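Long-range contacts in geranyltranstransferase (Thermotoga neapolitana, PDB 4WK5), which belongs to the FPP/GGPP synthase family and probably acts as a magnesium-dependent prenyltransferase that lengthens isoprenoid diphosphates: residues 215-220 with 262-267; 140-145 with 198-203. One frame throughout, in Å; residues are numbered along the deposited sequence.

Contact 1 of 2, residues 215-220 with 262-267; sequences FGVAFQ and DKYYEE
The ring of F215 reaches Y265 although its CB sets off away from 262-267: CG is anti to the backbone N (chi1 176°) and beside the carbonyl carbon, and this brings the ring back alongside the tyrosine. Y265 has chi1 at -147°, well off a staggered position, and this turn carries the end of its side chain nearer the phenylalanine. The two side chains run side by side in the same direction, their planes inclined at 48°, an oblique pairing in which F215 CE2 comes within 3.3 Å of Y265 CE1. Y265 OH lies in the plane of the F215 ring, at its edge, 3.6 Å from F215 CE2. That hydroxyl is bonded to the carbonyl O of L284, which ties the tyrosine to helix 278-289, while F215 makes an edge-to-face contact with F190 of helix 175-201.

Between the aromatic groups sits A218, whose methyl points toward 262-267, with A218 CB 4.0 Å from Y264 CB and 4.3 Å from Y265 CD1, at the edge of that ring. A side chain this small fits the axis separation of 8.4 Å, reached by two helix segments running roughly antiparallel. They belong to the all-helical isoprenoid synthase fold. F219 and Q220 are the FQ pair that, in this family, lies just ahead of the second aspartate-rich motif, so 215-220 lies on the helix that, as in relatives, probably carries that motif.

On the other flank, Y264 crosses V217 slantwise. V217 CG1 lies in the plane of the tyrosine ring at its edge, 3.8 Å from Y264 CE2; V217 CB is 4.0 Å from the same Y264 CE2. Y264 OH is hydrogen-bonded to E179 OE2 of helix 175-201; the hydroxyl of this buried tyrosine finds its partner on a third helix.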
loop_
_atom_site.group_PDB
_atom_site.type_symbol
_atom_site.label_atom_id
_atom_site.label_comp_id
_atom_site.label_asym_id
_atom_site.label_seq_id
_atom_site.Cartn_x
_atom_site.Cartn_y
_atom_site.Cartn_z
ATOM N N PHE A 215 15.445 3.849 19.164
ATOM C CA PHE A 215 16.177 4.761 18.296
ATOM C C PHE A 215 15.206 5.677 17.551
ATOM O O PHE A 215 15.421 6.888 17.452
ATOM C CB PHE A 215 17.055 3.996 17.302
ATOM C CG PHE A 215 17.765 4.891 16.318
ATOM C CD1 PHE A 215 17.224 5.138 15.064
ATOM C CD2 PHE A 215 18.959 5.512 16.662
ATOM C CE1 PHE A 215 17.861 5.980 14.171
ATOM C CE2 PHE A 215 19.595 6.345 15.772
ATOM C CZ PHE A 215 19.043 6.581 14.527
ATOM N N GLY A 216 14.130 5.091 17.030
ATOM C CA GLY A 216 13.130 5.851 16.294
ATOM C C GLY A 216 12.452 6.932 17.124
ATOM O O GLY A 216 12.222 8.034 16.639
ATOM N N VAL A 217 12.099 6.622 18.370
ATOM C CA VAL A 217 11.495 7.643 19.214
ATOM C C VAL A 217 12.488 8.791 19.450
ATOM O O VAL A 217 12.125 9.966 19.353
ATOM C CB VAL A 217 11.018 7.059 20.566
ATOM C CG1 VAL A 217 10.584 8.177 21.502
ATOM C CG2 VAL A 217 9.862 6.099 20.323
ATOM N N ALA A 218 13.743 8.447 19.733
ATOM C CA ALA A 218 14.787 9.453 19.938
ATOM C C ALA A 218 14.993 10.294 18.681
ATOM O O ALA A 218 15.147 11.517 18.751
ATOM C CB ALA A 218 16.103 8.784 20.354
ATOM N N PHE A 219 14.985 9.624 17.532
ATOM C CA PHE A 219 15.124 10.286 16.237
ATOM C C PHE A 219 14.025 11.333 16.037
ATOM O O PHE A 219 14.298 12.459 15.605
ATOM C CB PHE A 219 15.101 9.232 15.121
ATOM C CG PHE A 219 15.457 9.755 13.750
ATOM C CD1 PHE A 219 16.784 9.802 13.336
ATOM C CD2 PHE A 219 14.464 10.151 12.861
ATOM C CE1 PHE A 219 17.121 10.254 12.074
ATOM C CE2 PHE A 219 14.790 10.606 11.592
ATOM C CZ PHE A 219 16.122 10.660 11.196
ATOM N N GLN A 220 12.780 10.974 16.347
ATOM C CA GLN A 220 11.668 11.905 16.157
ATOM C C GLN A 220 11.760 13.084 17.132
ATOM O O GLN A 220 11.443 14.215 16.762
ATOM C CB GLN A 220 10.309 11.193 16.300
ATOM C CG GLN A 220 9.117 12.088 15.926
ATOM C CD GLN A 220 7.786 11.350 15.812
ATOM O OE1 GLN A 220 7.737 10.121 15.729
ATOM N NE2 GLN A 220 6.692 12.112 15.816
ATOM N N ASP A 262 18.227 11.510 24.564
ATOM C CA ASP A 262 19.619 11.194 24.831
ATOM C C ASP A 262 19.747 9.830 25.499
ATOM O O ASP A 262 20.655 9.063 25.182
ATOM C CB ASP A 262 20.262 12.265 25.718
ATOM C CG ASP A 262 20.529 13.567 24.978
ATOM O OD1 ASP A 262 20.536 13.573 23.729
ATOM O OD2 ASP A 262 20.764 14.591 25.657
ATOM N N LYS A 263 18.834 9.533 26.420
ATOM C CA LYS A 263 18.875 8.276 27.159
ATOM C C LYS A 263 18.694 7.090 26.225
ATOM O O LYS A 263 19.460 6.121 26.287
ATOM C CB LYS A 263 17.798 8.235 28.244
ATOM C CG LYS A 263 17.809 6.934 29.041
ATOM C CD LYS A 263 16.701 6.874 30.084
ATOM C CE LYS A 263 15.347 6.606 29.441
ATOM N NZ LYS A 263 14.235 6.612 30.438
ATOM N N TYR A 264 17.673 7.177 25.374
ATOM C CA TYR A 264 17.397 6.154 24.367
ATOM C C TYR A 264 18.570 5.990 23.401
ATOM O O TYR A 264 18.984 4.870 23.097
ATOM C CB TYR A 264 16.132 6.503 23.580
ATOM C CG TYR A 264 14.818 6.250 24.291
ATOM C CD1 TYR A 264 14.775 5.684 25.558
ATOM C CD2 TYR A 264 13.607 6.565 23.670
ATOM C CE1 TYR A 264 13.564 5.452 26.195
ATOM C CE2 TYR A 264 12.394 6.334 24.296
ATOM C CZ TYR A 264 12.378 5.781 25.556
ATOM O OH TYR A 264 11.170 5.558 26.180
ATOM N N TYR A 265 19.101 7.110 22.913
ATOM C CA TYR A 265 20.214 7.061 21.969
ATOM C C TYR A 265 21.415 6.361 22.587
ATOM O O TYR A 265 22.065 5.533 21.942
ATOM C CB TYR A 265 20.614 8.464 21.514
ATOM C CG TYR A 265 21.104 8.502 20.086
ATOM C CD1 TYR A 265 20.233 8.796 19.044
ATOM C CD2 TYR A 265 22.425 8.221 19.774
ATOM C CE1 TYR A 265 20.669 8.829 17.735
ATOM C CE2 TYR A 265 22.870 8.244 18.470
ATOM C CZ TYR A 265 21.987 8.548 17.450
ATOM O OH TYR A 265 22.424 8.577 16.145
ATOM N N GLU A 266 21.710 6.692 23.842
ATOM C CA GLU A 266 22.863 6.105 24.514
ATOM C C GLU A 266 22.650 4.614 24.745
ATOM O O GLU A 266 23.581 3.831 24.587
ATOM C CB GLU A 266 23.147 6.816 25.841
ATOM C CG GLU A 266 24.377 6.289 26.578
ATOM C CD GLU A 266 25.656 6.418 25.757
ATOM O OE1 GLU A 266 25.747 7.343 24.923
ATOM O OE2 GLU A 266 26.572 5.592 25.946
ATOM N N GLU A 267 21.431 4.222 25.111
ATOM C CA GLU A 267 21.111 2.802 25.277
ATOM C C GLU A 267 21.345 2.029 23.981
ATOM O O GLU A 267 21.904 0.931 23.995
ATOM C CB GLU A 267 19.661 2.626 25.745
ATOM C CG GLU A 267 19.426 3.069 27.185
ATOM C CD GLU A 267 17.964 3.013 27.602
ATOM O OE1 GLU A 267 17.105 2.727 26.741
ATOM O OE2 GLU A 267 17.680 3.255 28.795
#

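Contact 2 of 2, residues 140-145 with 198-203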
loop_
_atom_site.group_PDB
_atom_site.type_symbol
_atom_site.label_atom_id
_atom_site.label_comp_id
_atom_site.label_asym_id
_atom_site.label_seq_id
_atom_site.Cartn_x
_atom_site.Cartn_y
_atom_site.Cartn_z
ATOM N N VAL A 140 12.421 -10.850 -2.023
ATOM C CA VAL A 140 13.408 -11.437 -1.127
ATOM C C VAL A 140 13.092 -12.903 -0.828
ATOM O O VAL A 140 13.992 -13.693 -0.526
ATOM C CB VAL A 140 13.503 -10.631 0.183
ATOM C CG1 VAL A 140 14.568 -11.200 1.082
ATOM C CG2 VAL A 140 13.799 -9.174 -0.126
ATOM N N ARG A 141 11.813 -13.260 -0.927
ATOM C CA ARG A 141 11.369 -14.654 -0.816
ATOM C C ARG A 141 11.628 -15.233 0.577
ATOM O O ARG A 141 12.277 -16.268 0.732
ATOM C CB ARG A 141 12.041 -15.524 -1.899
ATOM N N GLU A 142 11.146 -14.527 1.596
ATOM C CA GLU A 142 11.192 -15.004 2.976
ATOM C C GLU A 142 9.884 -14.617 3.652
ATOM O O GLU A 142 9.679 -13.451 3.979
ATOM C CB GLU A 142 12.388 -14.422 3.738
ATOM C CG GLU A 142 13.740 -14.622 3.056
ATOM C CD GLU A 142 14.835 -15.049 4.020
ATOM O OE1 GLU A 142 14.509 -15.485 5.145
ATOM O OE2 GLU A 142 16.025 -14.951 3.647
ATOM N N PRO A 143 8.985 -15.597 3.852
ATOM C CA PRO A 143 7.610 -15.376 4.337
ATOM C C PRO A 143 7.493 -14.514 5.587
ATOM O O PRO A 143 6.604 -13.637 5.670
ATOM C CB PRO A 143 7.115 -16.792 4.638
ATOM C CG PRO A 143 7.906 -17.659 3.717
ATOM C CD PRO A 143 9.272 -17.031 3.666
ATOM N N LYS A 144 8.368 -14.765 6.558
ATOM C CA LYS A 144 8.319 -13.984 7.775
ATOM C C LYS A 144 8.640 -12.524 7.464
ATOM O O LYS A 144 8.102 -11.632 8.121
ATOM C CB LYS A 144 9.273 -14.546 8.834
ATOM C CG LYS A 144 8.797 -15.881 9.393
ATOM C CD LYS A 144 9.778 -16.481 10.392
ATOM C CE LYS A 144 9.206 -17.754 10.999
ATOM N NZ LYS A 144 10.136 -18.398 11.967
ATOM N N LEU A 145 9.481 -12.273 6.459
ATOM C CA LEU A 145 9.821 -10.886 6.122
ATOM C C LEU A 145 8.617 -10.126 5.552
ATOM O O LEU A 145 8.377 -8.964 5.913
ATOM C CB LEU A 145 10.988 -10.833 5.133
ATOM C CG LEU A 145 11.503 -9.436 4.788
ATOM C CD1 LEU A 145 12.374 -8.907 5.911
ATOM C CD2 LEU A 145 12.263 -9.428 3.466
ATOM N N PHE A 198 18.346 -9.328 10.433
ATOM C CA PHE A 198 18.429 -10.482 11.330
ATOM C C PHE A 198 17.530 -11.610 10.815
ATOM O O PHE A 198 17.874 -12.789 10.930
ATOM C CB PHE A 198 18.056 -10.094 12.766
ATOM C CG PHE A 198 19.199 -9.507 13.552
ATOM C CD1 PHE A 198 19.705 -8.253 13.242
ATOM C CD2 PHE A 198 19.779 -10.216 14.590
ATOM C CE1 PHE A 198 20.762 -7.714 13.958
ATOM C CE2 PHE A 198 20.827 -9.686 15.309
ATOM C CZ PHE A 198 21.323 -8.435 14.994
ATOM N N LEU A 199 16.390 -11.251 10.227
ATOM C CA LEU A 199 15.519 -12.246 9.597
ATOM C C LEU A 199 16.216 -12.900 8.407
ATOM O O LEU A 199 16.171 -14.122 8.248
ATOM C CB LEU A 199 14.192 -11.615 9.148
ATOM C CG LEU A 199 13.116 -11.502 10.236
ATOM C CD1 LEU A 199 11.993 -10.561 9.814
ATOM C CD2 LEU A 199 12.568 -12.882 10.598
ATOM N N LEU A 200 16.863 -12.087 7.579
ATOM C CA LEU A 200 17.583 -12.593 6.411
ATOM C C LEU A 200 18.700 -13.559 6.802
ATOM O O LEU A 200 18.996 -14.502 6.066
ATOM C CB LEU A 200 18.165 -11.439 5.596
ATOM C CG LEU A 200 17.147 -10.472 4.990
ATOM C CD1 LEU A 200 17.831 -9.419 4.142
ATOM C CD2 LEU A 200 16.155 -11.244 4.168
ATOM N N LYS A 201 19.315 -13.317 7.959
ATOM C CA LYS A 201 20.456 -14.113 8.421
ATOM C C LYS A 201 20.011 -15.311 9.260
ATOM O O LYS A 201 20.798 -16.224 9.518
ATOM C CB LYS A 201 21.423 -13.235 9.224
ATOM C CG LYS A 201 22.776 -13.876 9.534
ATOM C CD LYS A 201 23.572 -14.138 8.264
ATOM C CE LYS A 201 24.959 -14.680 8.570
ATOM N NZ LYS A 201 25.712 -14.962 7.315
ATOM N N GLY A 202 18.750 -15.309 9.680
ATOM C CA GLY A 202 18.221 -16.384 10.504
ATOM C C GLY A 202 18.525 -16.234 11.985
ATOM O O GLY A 202 18.433 -17.198 12.746
ATOM N N LEU A 203 18.895 -15.025 12.393
ATOM C CA LEU A 203 19.174 -14.733 13.798
ATOM C C LEU A 203 17.940 -14.169 14.503
ATOM O O LEU A 203 17.110 -13.513 13.880
ATOM C CB LEU A 203 20.337 -13.746 13.915
ATOM C CG LEU A 203 21.600 -14.080 13.125
ATOM C CD1 LEU A 203 22.614 -12.952 13.218
ATOM C CD2 LEU A 203 22.201 -15.388 13.614
#
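V140 and L200 meet almost at right angles, and tightly: V140 CG1 is 3.5 Å from L200 CD2. The valine places CG1 anti to its own backbone N (chi1 -177°), directing that methyl at the leucine. L200 leaves its helix pointing neither at nor away from 140-145, but with CG anti to the carbonyl carbon its end swings in, and CD2 becomes the atom on which several neighbours converge. L145 CD2 approaches it more loosely, at 4.4 Å from L200 CD2. E142 bends at chi2 (-137°) and, in the conformer described, its side chain crosses L200 obliquely, with E142 OE2 3.7 Å from L200 CD2, a contact left doubtful by a second conformer.

L199 faces the start of helix 143-166. Its CD1 meets L145 CD1 at 4.3 Å, while L199 CD2 touches K144 CB at 4.1 Å; the lysine chain beyond CG is extended and carries its ammonium away.

Here the end of one helix packs against the beginning of another. E142 occupies the N-cap position of helix 143-166, and helix 175-201 stops in a Schellman motif: G202, with positive phi, is C-prime, L203 N bonds F198 O and G202 N bonds L199 O.

The contact is held by branched aliphatic methyls, while the E142 carboxylate, in this conformer, lies near the carbonyl oxygens of L199 and L200 at a helix C-terminus, which would probably be unfavourable.

In the fold
Contact 2 comes first along the chain and is complete before contact 1 begins; their centres lie 26 Å apart and their nearest atoms about 13 Å apart, without touching. Helix 175-201 relates them. Its C-terminal end forms one side of contact 2, while an earlier part of it packs, through Y182, on V217 in contact 1; helix 206-229, which carries 215-220, follows it directly. Contact 1 is buried. Contact 2 is only partly buried, at helix ends, where P143 packs on F146 of the second subunit. Each joins two modelled helices that follow one another in the chain, 143-166 with 175-201 and 206-229 with 248-274, within one all-helical bundle.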